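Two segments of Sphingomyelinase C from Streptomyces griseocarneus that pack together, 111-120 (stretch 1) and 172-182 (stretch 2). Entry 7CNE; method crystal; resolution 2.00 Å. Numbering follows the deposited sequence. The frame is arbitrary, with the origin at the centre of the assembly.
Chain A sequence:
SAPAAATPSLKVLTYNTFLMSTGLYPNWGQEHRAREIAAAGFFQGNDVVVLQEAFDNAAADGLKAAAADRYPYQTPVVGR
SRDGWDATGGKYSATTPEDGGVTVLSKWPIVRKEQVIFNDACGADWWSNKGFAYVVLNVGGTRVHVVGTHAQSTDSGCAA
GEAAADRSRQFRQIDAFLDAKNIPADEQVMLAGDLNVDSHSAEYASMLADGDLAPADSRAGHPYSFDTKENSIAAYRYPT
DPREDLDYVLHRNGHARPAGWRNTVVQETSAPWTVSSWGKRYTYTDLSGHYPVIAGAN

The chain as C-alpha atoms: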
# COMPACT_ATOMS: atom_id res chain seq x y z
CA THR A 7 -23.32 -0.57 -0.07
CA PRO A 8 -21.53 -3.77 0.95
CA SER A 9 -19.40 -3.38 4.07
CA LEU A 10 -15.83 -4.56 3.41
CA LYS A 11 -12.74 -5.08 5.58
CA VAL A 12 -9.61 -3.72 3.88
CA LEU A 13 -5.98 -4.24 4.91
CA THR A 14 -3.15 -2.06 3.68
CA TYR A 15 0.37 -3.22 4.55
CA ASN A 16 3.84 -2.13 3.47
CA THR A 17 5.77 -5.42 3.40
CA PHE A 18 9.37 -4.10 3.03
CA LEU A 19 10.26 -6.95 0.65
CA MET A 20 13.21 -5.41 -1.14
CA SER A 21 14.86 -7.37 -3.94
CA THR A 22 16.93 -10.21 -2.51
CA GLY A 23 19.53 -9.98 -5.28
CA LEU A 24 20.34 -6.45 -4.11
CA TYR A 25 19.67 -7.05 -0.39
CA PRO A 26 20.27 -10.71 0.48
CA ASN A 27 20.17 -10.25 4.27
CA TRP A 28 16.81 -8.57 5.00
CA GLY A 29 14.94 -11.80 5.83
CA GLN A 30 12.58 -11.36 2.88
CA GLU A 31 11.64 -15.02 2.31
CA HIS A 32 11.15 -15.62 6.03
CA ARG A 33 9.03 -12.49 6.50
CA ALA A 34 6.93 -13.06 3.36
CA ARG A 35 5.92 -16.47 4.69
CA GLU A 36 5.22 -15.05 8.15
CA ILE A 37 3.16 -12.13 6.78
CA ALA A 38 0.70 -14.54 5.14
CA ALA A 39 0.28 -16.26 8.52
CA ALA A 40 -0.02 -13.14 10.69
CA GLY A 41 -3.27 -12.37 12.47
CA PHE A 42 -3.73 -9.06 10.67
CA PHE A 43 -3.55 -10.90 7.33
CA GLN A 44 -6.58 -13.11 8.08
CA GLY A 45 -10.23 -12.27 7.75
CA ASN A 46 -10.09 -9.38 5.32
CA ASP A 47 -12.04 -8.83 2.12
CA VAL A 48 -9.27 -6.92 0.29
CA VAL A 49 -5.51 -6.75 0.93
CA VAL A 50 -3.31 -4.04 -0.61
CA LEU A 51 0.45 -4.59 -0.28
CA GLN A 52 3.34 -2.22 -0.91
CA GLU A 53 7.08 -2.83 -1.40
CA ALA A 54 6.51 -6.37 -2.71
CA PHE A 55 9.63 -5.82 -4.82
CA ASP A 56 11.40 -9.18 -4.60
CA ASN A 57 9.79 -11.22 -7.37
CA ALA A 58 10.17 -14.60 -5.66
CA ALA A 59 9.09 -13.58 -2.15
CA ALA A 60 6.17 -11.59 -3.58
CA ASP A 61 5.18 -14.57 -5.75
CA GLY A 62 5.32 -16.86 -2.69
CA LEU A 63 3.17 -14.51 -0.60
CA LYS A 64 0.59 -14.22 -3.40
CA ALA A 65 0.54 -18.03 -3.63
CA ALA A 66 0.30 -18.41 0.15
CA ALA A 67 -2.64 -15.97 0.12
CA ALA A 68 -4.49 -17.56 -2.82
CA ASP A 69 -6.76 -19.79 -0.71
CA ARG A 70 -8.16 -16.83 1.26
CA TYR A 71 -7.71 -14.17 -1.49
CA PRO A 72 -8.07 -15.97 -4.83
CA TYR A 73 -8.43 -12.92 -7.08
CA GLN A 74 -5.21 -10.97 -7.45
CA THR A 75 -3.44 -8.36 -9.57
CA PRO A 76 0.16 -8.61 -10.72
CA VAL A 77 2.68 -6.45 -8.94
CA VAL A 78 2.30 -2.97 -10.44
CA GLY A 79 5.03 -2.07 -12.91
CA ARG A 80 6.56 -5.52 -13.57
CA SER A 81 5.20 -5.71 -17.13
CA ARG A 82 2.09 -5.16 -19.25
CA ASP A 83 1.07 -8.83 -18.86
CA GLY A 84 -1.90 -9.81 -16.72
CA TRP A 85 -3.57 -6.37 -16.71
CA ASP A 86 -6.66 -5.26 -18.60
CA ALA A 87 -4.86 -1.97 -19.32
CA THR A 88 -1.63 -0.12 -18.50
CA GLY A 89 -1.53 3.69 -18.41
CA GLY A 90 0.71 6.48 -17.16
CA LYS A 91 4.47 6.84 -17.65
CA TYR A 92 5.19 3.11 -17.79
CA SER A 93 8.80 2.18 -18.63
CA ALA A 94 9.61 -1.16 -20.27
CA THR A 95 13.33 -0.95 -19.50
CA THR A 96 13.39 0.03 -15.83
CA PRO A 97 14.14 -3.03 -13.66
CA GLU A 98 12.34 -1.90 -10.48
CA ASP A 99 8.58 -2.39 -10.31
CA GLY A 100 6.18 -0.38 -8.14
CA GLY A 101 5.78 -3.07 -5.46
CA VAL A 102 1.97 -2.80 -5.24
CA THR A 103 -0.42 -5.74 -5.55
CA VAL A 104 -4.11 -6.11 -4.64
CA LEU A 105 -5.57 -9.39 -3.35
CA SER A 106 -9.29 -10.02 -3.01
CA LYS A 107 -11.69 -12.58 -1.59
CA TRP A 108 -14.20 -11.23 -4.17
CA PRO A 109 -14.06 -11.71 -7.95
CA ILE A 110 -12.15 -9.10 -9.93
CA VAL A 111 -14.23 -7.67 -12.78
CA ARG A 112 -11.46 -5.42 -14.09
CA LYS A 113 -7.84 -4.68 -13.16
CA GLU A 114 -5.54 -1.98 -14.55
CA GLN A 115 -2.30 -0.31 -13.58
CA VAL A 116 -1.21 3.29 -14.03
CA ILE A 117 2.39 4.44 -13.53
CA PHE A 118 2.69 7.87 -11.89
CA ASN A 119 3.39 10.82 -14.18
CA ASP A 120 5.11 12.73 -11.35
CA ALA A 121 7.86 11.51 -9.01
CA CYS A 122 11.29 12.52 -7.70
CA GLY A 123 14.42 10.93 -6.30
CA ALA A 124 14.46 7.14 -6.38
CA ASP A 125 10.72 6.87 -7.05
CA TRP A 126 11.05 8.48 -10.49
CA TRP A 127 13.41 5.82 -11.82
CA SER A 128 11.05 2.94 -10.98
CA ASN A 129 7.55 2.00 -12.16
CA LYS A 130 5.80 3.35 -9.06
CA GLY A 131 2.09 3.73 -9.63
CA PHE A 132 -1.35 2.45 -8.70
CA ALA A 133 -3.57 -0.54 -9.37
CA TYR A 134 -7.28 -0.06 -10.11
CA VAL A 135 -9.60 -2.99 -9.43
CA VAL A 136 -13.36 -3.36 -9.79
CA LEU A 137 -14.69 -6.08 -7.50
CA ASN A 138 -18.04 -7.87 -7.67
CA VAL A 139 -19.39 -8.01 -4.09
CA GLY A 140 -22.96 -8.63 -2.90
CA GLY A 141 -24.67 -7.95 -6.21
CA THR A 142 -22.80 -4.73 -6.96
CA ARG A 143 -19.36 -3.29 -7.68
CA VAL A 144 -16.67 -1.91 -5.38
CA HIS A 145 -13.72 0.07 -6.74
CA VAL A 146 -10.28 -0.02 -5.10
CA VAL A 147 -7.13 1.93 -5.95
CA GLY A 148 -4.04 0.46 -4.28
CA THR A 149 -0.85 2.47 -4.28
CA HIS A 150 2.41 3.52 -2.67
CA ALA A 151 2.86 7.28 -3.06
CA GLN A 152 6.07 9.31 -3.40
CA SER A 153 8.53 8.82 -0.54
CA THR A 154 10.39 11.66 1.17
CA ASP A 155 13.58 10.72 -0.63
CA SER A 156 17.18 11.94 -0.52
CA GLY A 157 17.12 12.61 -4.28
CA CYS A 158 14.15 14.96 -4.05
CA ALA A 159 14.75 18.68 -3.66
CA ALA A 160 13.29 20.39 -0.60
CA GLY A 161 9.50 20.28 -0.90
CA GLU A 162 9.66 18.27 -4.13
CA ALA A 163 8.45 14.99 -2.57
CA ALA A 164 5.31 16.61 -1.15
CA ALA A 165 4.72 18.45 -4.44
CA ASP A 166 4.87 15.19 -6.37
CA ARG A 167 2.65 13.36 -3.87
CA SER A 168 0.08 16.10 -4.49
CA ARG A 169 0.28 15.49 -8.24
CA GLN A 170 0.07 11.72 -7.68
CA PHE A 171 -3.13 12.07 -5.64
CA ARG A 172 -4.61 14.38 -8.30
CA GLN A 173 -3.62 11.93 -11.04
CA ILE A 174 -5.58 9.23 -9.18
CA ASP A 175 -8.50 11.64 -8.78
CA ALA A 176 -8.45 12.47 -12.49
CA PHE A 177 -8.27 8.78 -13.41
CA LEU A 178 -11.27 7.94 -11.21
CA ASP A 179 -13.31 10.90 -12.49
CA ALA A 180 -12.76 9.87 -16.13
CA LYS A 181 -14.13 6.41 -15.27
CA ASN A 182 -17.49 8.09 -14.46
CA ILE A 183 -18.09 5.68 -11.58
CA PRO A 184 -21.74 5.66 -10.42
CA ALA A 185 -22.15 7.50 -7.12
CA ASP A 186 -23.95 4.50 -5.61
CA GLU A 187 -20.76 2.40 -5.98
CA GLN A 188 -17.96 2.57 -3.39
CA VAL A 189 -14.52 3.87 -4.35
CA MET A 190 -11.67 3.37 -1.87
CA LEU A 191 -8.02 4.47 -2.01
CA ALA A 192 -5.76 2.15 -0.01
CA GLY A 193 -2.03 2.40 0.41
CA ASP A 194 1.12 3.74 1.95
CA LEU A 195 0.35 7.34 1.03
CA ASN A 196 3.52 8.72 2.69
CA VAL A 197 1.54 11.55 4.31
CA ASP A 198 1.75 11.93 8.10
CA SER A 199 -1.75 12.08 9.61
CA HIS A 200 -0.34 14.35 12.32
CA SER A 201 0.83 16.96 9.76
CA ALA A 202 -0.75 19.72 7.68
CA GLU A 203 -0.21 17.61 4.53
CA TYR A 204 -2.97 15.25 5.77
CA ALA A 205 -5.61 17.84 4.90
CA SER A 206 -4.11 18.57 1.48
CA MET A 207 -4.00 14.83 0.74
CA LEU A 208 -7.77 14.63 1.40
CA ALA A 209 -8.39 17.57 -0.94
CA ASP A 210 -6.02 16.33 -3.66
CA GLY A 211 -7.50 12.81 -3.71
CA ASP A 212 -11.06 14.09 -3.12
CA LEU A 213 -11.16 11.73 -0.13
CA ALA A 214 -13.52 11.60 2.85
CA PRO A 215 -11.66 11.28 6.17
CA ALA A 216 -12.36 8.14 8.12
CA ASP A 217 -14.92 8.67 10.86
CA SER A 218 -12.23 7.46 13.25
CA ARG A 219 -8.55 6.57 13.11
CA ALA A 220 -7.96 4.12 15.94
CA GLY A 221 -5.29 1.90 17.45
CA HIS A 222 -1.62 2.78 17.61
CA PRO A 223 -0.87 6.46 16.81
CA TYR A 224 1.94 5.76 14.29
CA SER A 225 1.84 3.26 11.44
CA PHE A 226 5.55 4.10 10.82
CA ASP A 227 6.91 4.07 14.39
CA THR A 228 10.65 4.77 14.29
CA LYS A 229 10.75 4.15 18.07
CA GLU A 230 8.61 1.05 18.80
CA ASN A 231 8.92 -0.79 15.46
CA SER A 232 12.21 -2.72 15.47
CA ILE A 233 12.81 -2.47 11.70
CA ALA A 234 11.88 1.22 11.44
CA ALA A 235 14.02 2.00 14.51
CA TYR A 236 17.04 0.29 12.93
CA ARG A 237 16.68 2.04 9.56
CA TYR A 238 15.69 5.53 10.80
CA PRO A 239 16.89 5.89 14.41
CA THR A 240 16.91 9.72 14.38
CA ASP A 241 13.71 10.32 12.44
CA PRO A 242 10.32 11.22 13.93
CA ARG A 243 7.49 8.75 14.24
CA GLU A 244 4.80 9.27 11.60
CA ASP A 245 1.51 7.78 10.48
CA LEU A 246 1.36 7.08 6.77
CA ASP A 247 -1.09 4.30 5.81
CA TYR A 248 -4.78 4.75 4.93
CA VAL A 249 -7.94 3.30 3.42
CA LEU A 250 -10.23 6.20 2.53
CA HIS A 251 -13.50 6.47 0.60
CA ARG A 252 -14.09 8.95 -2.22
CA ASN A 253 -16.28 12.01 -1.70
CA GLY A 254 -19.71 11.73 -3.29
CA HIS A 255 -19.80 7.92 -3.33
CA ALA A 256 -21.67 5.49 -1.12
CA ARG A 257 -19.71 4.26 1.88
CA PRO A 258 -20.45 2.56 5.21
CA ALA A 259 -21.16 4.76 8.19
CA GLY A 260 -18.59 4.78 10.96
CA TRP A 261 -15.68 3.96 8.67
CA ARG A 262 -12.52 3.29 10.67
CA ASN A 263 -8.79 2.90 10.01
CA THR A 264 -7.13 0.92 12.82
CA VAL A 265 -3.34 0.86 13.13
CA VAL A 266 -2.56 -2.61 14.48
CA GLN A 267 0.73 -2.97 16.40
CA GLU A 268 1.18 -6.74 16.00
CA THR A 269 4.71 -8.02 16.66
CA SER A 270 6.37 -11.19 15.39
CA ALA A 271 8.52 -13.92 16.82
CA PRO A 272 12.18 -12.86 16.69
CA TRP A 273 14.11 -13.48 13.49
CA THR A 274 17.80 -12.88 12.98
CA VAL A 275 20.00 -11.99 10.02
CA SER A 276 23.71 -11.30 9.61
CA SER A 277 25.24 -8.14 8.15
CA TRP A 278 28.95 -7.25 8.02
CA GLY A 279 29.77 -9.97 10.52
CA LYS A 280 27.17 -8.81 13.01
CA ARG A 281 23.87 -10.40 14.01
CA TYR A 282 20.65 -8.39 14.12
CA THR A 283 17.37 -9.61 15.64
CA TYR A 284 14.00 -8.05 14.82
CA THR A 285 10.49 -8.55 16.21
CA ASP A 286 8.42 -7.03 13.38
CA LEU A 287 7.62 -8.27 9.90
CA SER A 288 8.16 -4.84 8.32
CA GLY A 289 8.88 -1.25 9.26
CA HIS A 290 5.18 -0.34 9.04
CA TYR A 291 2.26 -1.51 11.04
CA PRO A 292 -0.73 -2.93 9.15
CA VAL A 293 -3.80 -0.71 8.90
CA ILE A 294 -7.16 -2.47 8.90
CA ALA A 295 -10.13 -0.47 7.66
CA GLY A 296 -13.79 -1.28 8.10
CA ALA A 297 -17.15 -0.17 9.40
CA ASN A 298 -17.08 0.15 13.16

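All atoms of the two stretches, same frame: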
# COMPACT_ATOMS: atom_id res chain seq x y z
N VAL A 111 -13.56 -7.91 -11.51
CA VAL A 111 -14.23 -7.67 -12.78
C VAL A 111 -13.28 -7.00 -13.76
O VAL A 111 -13.33 -7.26 -14.97
CB VAL A 111 -15.51 -6.84 -12.54
CG1 VAL A 111 -16.15 -6.43 -13.86
CG2 VAL A 111 -16.50 -7.60 -11.66
N ARG A 112 -12.42 -6.12 -13.26
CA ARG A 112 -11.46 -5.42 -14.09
C ARG A 112 -10.25 -5.06 -13.24
O ARG A 112 -10.40 -4.76 -12.06
CB ARG A 112 -12.05 -4.14 -14.70
CG ARG A 112 -11.06 -3.37 -15.58
CD ARG A 112 -11.75 -2.50 -16.59
NE ARG A 112 -10.81 -1.86 -17.50
CZ ARG A 112 -10.55 -2.27 -18.74
NH1 ARG A 112 -11.17 -3.34 -19.21
NH2 ARG A 112 -9.69 -1.61 -19.49
N LYS A 113 -9.06 -5.11 -13.84
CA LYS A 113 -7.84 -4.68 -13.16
C LYS A 113 -6.94 -3.93 -14.14
O LYS A 113 -6.70 -4.41 -15.26
CB LYS A 113 -7.10 -5.86 -12.52
CG LYS A 113 -6.89 -7.07 -13.43
CD LYS A 113 -6.18 -8.19 -12.67
CE LYS A 113 -6.03 -9.44 -13.53
NZ LYS A 113 -7.35 -10.13 -13.68
N GLU A 114 -6.49 -2.75 -13.75
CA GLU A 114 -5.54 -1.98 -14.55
C GLU A 114 -4.45 -1.43 -13.65
O GLU A 114 -4.61 -1.35 -12.43
CB GLU A 114 -6.18 -0.79 -15.28
CG GLU A 114 -7.59 -0.98 -15.76
CD GLU A 114 -8.13 0.27 -16.43
OE1 GLU A 114 -7.37 1.25 -16.59
OE2 GLU A 114 -9.32 0.25 -16.82
N GLN A 115 -3.36 -1.00 -14.28
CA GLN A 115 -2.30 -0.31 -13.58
C GLN A 115 -2.04 1.01 -14.28
O GLN A 115 -2.26 1.15 -15.49
CB GLN A 115 -1.01 -1.17 -13.52
CG GLN A 115 -0.36 -1.38 -14.87
CD GLN A 115 0.96 -2.11 -14.78
OE1 GLN A 115 1.53 -2.26 -13.70
NE2 GLN A 115 1.45 -2.58 -15.92
N VAL A 116 -1.60 1.99 -13.51
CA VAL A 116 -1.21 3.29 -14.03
C VAL A 116 0.08 3.68 -13.32
O VAL A 116 0.12 3.67 -12.08
CB VAL A 116 -2.31 4.36 -13.82
CG1 VAL A 116 -1.87 5.71 -14.36
CG2 VAL A 116 -3.66 3.91 -14.44
N ILE A 117 1.12 3.98 -14.08
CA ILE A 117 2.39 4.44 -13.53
C ILE A 117 2.31 5.95 -13.35
O ILE A 117 1.77 6.67 -14.20
CB ILE A 117 3.56 4.03 -14.44
CG1 ILE A 117 3.56 2.51 -14.70
CG2 ILE A 117 4.93 4.55 -13.93
CD1 ILE A 117 3.29 1.64 -13.50
N PHE A 118 2.81 6.45 -12.22
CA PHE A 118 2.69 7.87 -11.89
C PHE A 118 3.40 8.74 -12.93
O PHE A 118 4.49 8.41 -13.40
CB PHE A 118 3.28 8.14 -10.51
CG PHE A 118 2.41 7.69 -9.38
CD1 PHE A 118 1.06 8.05 -9.35
CD2 PHE A 118 2.92 6.92 -8.35
CE1 PHE A 118 0.25 7.64 -8.31
CE2 PHE A 118 2.11 6.50 -7.31
CZ PHE A 118 0.77 6.86 -7.29
N ASN A 119 2.77 9.85 -13.27
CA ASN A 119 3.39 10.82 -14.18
C ASN A 119 4.38 11.72 -13.47
O ASN A 119 5.23 12.32 -14.14
CB ASN A 119 2.31 11.67 -14.86
CG ASN A 119 1.41 10.87 -15.75
OD1 ASN A 119 1.83 9.86 -16.32
ND2 ASN A 119 0.15 11.30 -15.89
N ASP A 120 4.29 11.82 -12.15
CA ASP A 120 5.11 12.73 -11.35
C ASP A 120 5.78 11.97 -10.22
O ASP A 120 5.11 11.25 -9.48
CB ASP A 120 4.26 13.87 -10.77
CG ASP A 120 3.55 14.68 -11.84
OD1 ASP A 120 2.43 14.30 -12.23
OD2 ASP A 120 4.11 15.72 -12.28
N ARG A 172 -3.72 13.80 -7.29
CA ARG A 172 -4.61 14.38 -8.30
C ARG A 172 -4.66 13.53 -9.57
O ARG A 172 -5.70 13.50 -10.24
CB ARG A 172 -4.19 15.82 -8.61
CG ARG A 172 -4.48 16.78 -7.46
CD ARG A 172 -4.34 18.25 -7.85
NE ARG A 172 -4.16 19.08 -6.66
CZ ARG A 172 -3.80 20.36 -6.67
NH1 ARG A 172 -3.56 20.99 -7.83
NH2 ARG A 172 -3.67 21.00 -5.52
N GLN A 173 -3.57 12.84 -9.90
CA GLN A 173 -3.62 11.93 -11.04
C GLN A 173 -4.60 10.79 -10.79
O GLN A 173 -5.34 10.38 -11.70
CB GLN A 173 -2.22 11.37 -11.35
CG GLN A 173 -2.21 10.49 -12.62
CD GLN A 173 -0.88 9.78 -12.87
OE1 GLN A 173 0.14 10.08 -12.25
NE2 GLN A 173 -0.89 8.83 -13.80
N ILE A 174 -4.62 10.26 -9.56
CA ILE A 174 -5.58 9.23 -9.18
C ILE A 174 -6.99 9.78 -9.27
O ILE A 174 -7.90 9.16 -9.83
CB ILE A 174 -5.25 8.70 -7.78
CG1 ILE A 174 -3.98 7.86 -7.80
CG2 ILE A 174 -6.45 7.90 -7.18
CD1 ILE A 174 -3.38 7.64 -6.43
N ASP A 175 -7.20 10.98 -8.70
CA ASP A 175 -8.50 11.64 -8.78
C ASP A 175 -8.96 11.81 -10.22
O ASP A 175 -10.12 11.53 -10.56
CB ASP A 175 -8.43 12.99 -8.06
CG ASP A 175 -9.68 13.84 -8.26
OD1 ASP A 175 -10.80 13.37 -7.93
OD2 ASP A 175 -9.54 14.97 -8.76
N ALA A 176 -8.06 12.26 -11.10
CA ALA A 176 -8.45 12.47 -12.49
C ALA A 176 -8.77 11.15 -13.17
O ALA A 176 -9.73 11.06 -13.95
CB ALA A 176 -7.35 13.23 -13.23
N PHE A 177 -7.99 10.11 -12.88
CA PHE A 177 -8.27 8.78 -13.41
C PHE A 177 -9.66 8.30 -12.98
O PHE A 177 -10.44 7.79 -13.80
CB PHE A 177 -7.18 7.80 -12.93
CG PHE A 177 -7.45 6.36 -13.29
CD1 PHE A 177 -6.96 5.82 -14.46
CD2 PHE A 177 -8.19 5.54 -12.44
CE1 PHE A 177 -7.20 4.49 -14.80
CE2 PHE A 177 -8.45 4.21 -12.77
CZ PHE A 177 -7.96 3.68 -13.95
N LEU A 178 -9.99 8.45 -11.69
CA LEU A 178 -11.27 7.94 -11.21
C LEU A 178 -12.43 8.74 -11.79
O LEU A 178 -13.48 8.18 -12.11
CB LEU A 178 -11.29 7.97 -9.69
CG LEU A 178 -10.35 6.94 -9.07
CD1 LEU A 178 -10.21 7.20 -7.58
CD2 LEU A 178 -10.84 5.51 -9.33
N ASP A 179 -12.25 10.06 -11.93
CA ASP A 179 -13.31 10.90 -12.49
C ASP A 179 -13.63 10.50 -13.93
O ASP A 179 -14.80 10.40 -14.31
CB ASP A 179 -12.87 12.37 -12.40
CG ASP A 179 -13.97 13.32 -12.81
OD1 ASP A 179 -13.82 13.97 -13.86
OD2 ASP A 179 -15.00 13.38 -12.10
N ALA A 180 -12.59 10.26 -14.73
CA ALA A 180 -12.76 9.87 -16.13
C ALA A 180 -13.44 8.51 -16.27
O ALA A 180 -14.02 8.24 -17.33
CB ALA A 180 -11.40 9.85 -16.83
N LYS A 181 -13.39 7.66 -15.25
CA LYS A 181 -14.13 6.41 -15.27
C LYS A 181 -15.63 6.61 -15.11
O LYS A 181 -16.40 5.66 -15.36
CB LYS A 181 -13.62 5.48 -14.16
CG LYS A 181 -12.26 4.81 -14.43
CD LYS A 181 -12.36 3.77 -15.55
CE LYS A 181 -10.99 3.17 -15.88
NZ LYS A 181 -11.11 2.14 -16.97
N ASN A 182 -16.07 7.79 -14.68
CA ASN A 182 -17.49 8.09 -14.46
C ASN A 182 -18.16 7.01 -13.62
O ASN A 182 -19.18 6.43 -14.00
CB ASN A 182 -18.22 8.29 -15.79
CG ASN A 182 -17.75 9.52 -16.54
OD1 ASN A 182 -17.59 10.61 -15.96
ND2 ASN A 182 -17.51 9.37 -17.83
O HOH W 1 -8.18 2.52 -18.65
O HOH W 2 1.61 11.94 -10.85

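This is a small, mixed contact in which one side of a helix packs against one face of a β-strand and the loop that follows, fastened by polar bonds at both ends, with apolar contacts beside and between them. The axes of strand 112-117 and helix 172-180 approach to 10.7 Å and run at 142°, closer to antiparallel than to perpendicular, so the end of the strand meets the start of stretch 2 and its start meets the later part of stretch 2. The two segments together bury 397 Å².

Strand alternation selects the residues involved: the CA-to-CB bonds of Arg112, Glu114 and Val116 point toward the helix, whereas those of Gln115 and Ile117 point away. Along stretch 2, Gln173, Phe177 and Lys181 are spaced four residues apart and so fall on one side.

Gln173, the residue with the largest covered area, reads the backbone where the strand gives way to loop. Gln173 OE1 accepts from Asn119 N at 2.8 Å with a nearly linear N-H...O angle of 170°, while Gln173 NE2 donates a weak bond to Ile117 O at 3.4 Å. Water 2 donates to both Gln173 OE1 (2.8 Å) and Asp120 OD1 (2.9 Å), extending this link along the loop. Beside these bonds, Phe118 CE1 lies 4.1 Å from Ile174 CD1, which sits at the edge of the Phe118 ring.

In the middle, Val116 CG2 lies 3.6 Å from Phe177 CE1. In both apolar pairs, hydrocarbon groups pack by van der Waals contact and exclude water.

At the other end, Lys181 NZ forms a salt bridge with Glu114 OE2 at 2.6 Å. Glu114 OE2 also accepts from Arg112 NE at 2.7 Å, 170°, so one carboxylate oxygen serves two cations; its negative charge offsets the repulsion expected between Arg112 NE and Lys181 NZ, 4.0 Å apart. Water 1 donates to Glu114 OE1 at 2.6 Å and weakly accepts from Lys181 NZ at 3.4 Å, adding a second, solvent-mediated connection.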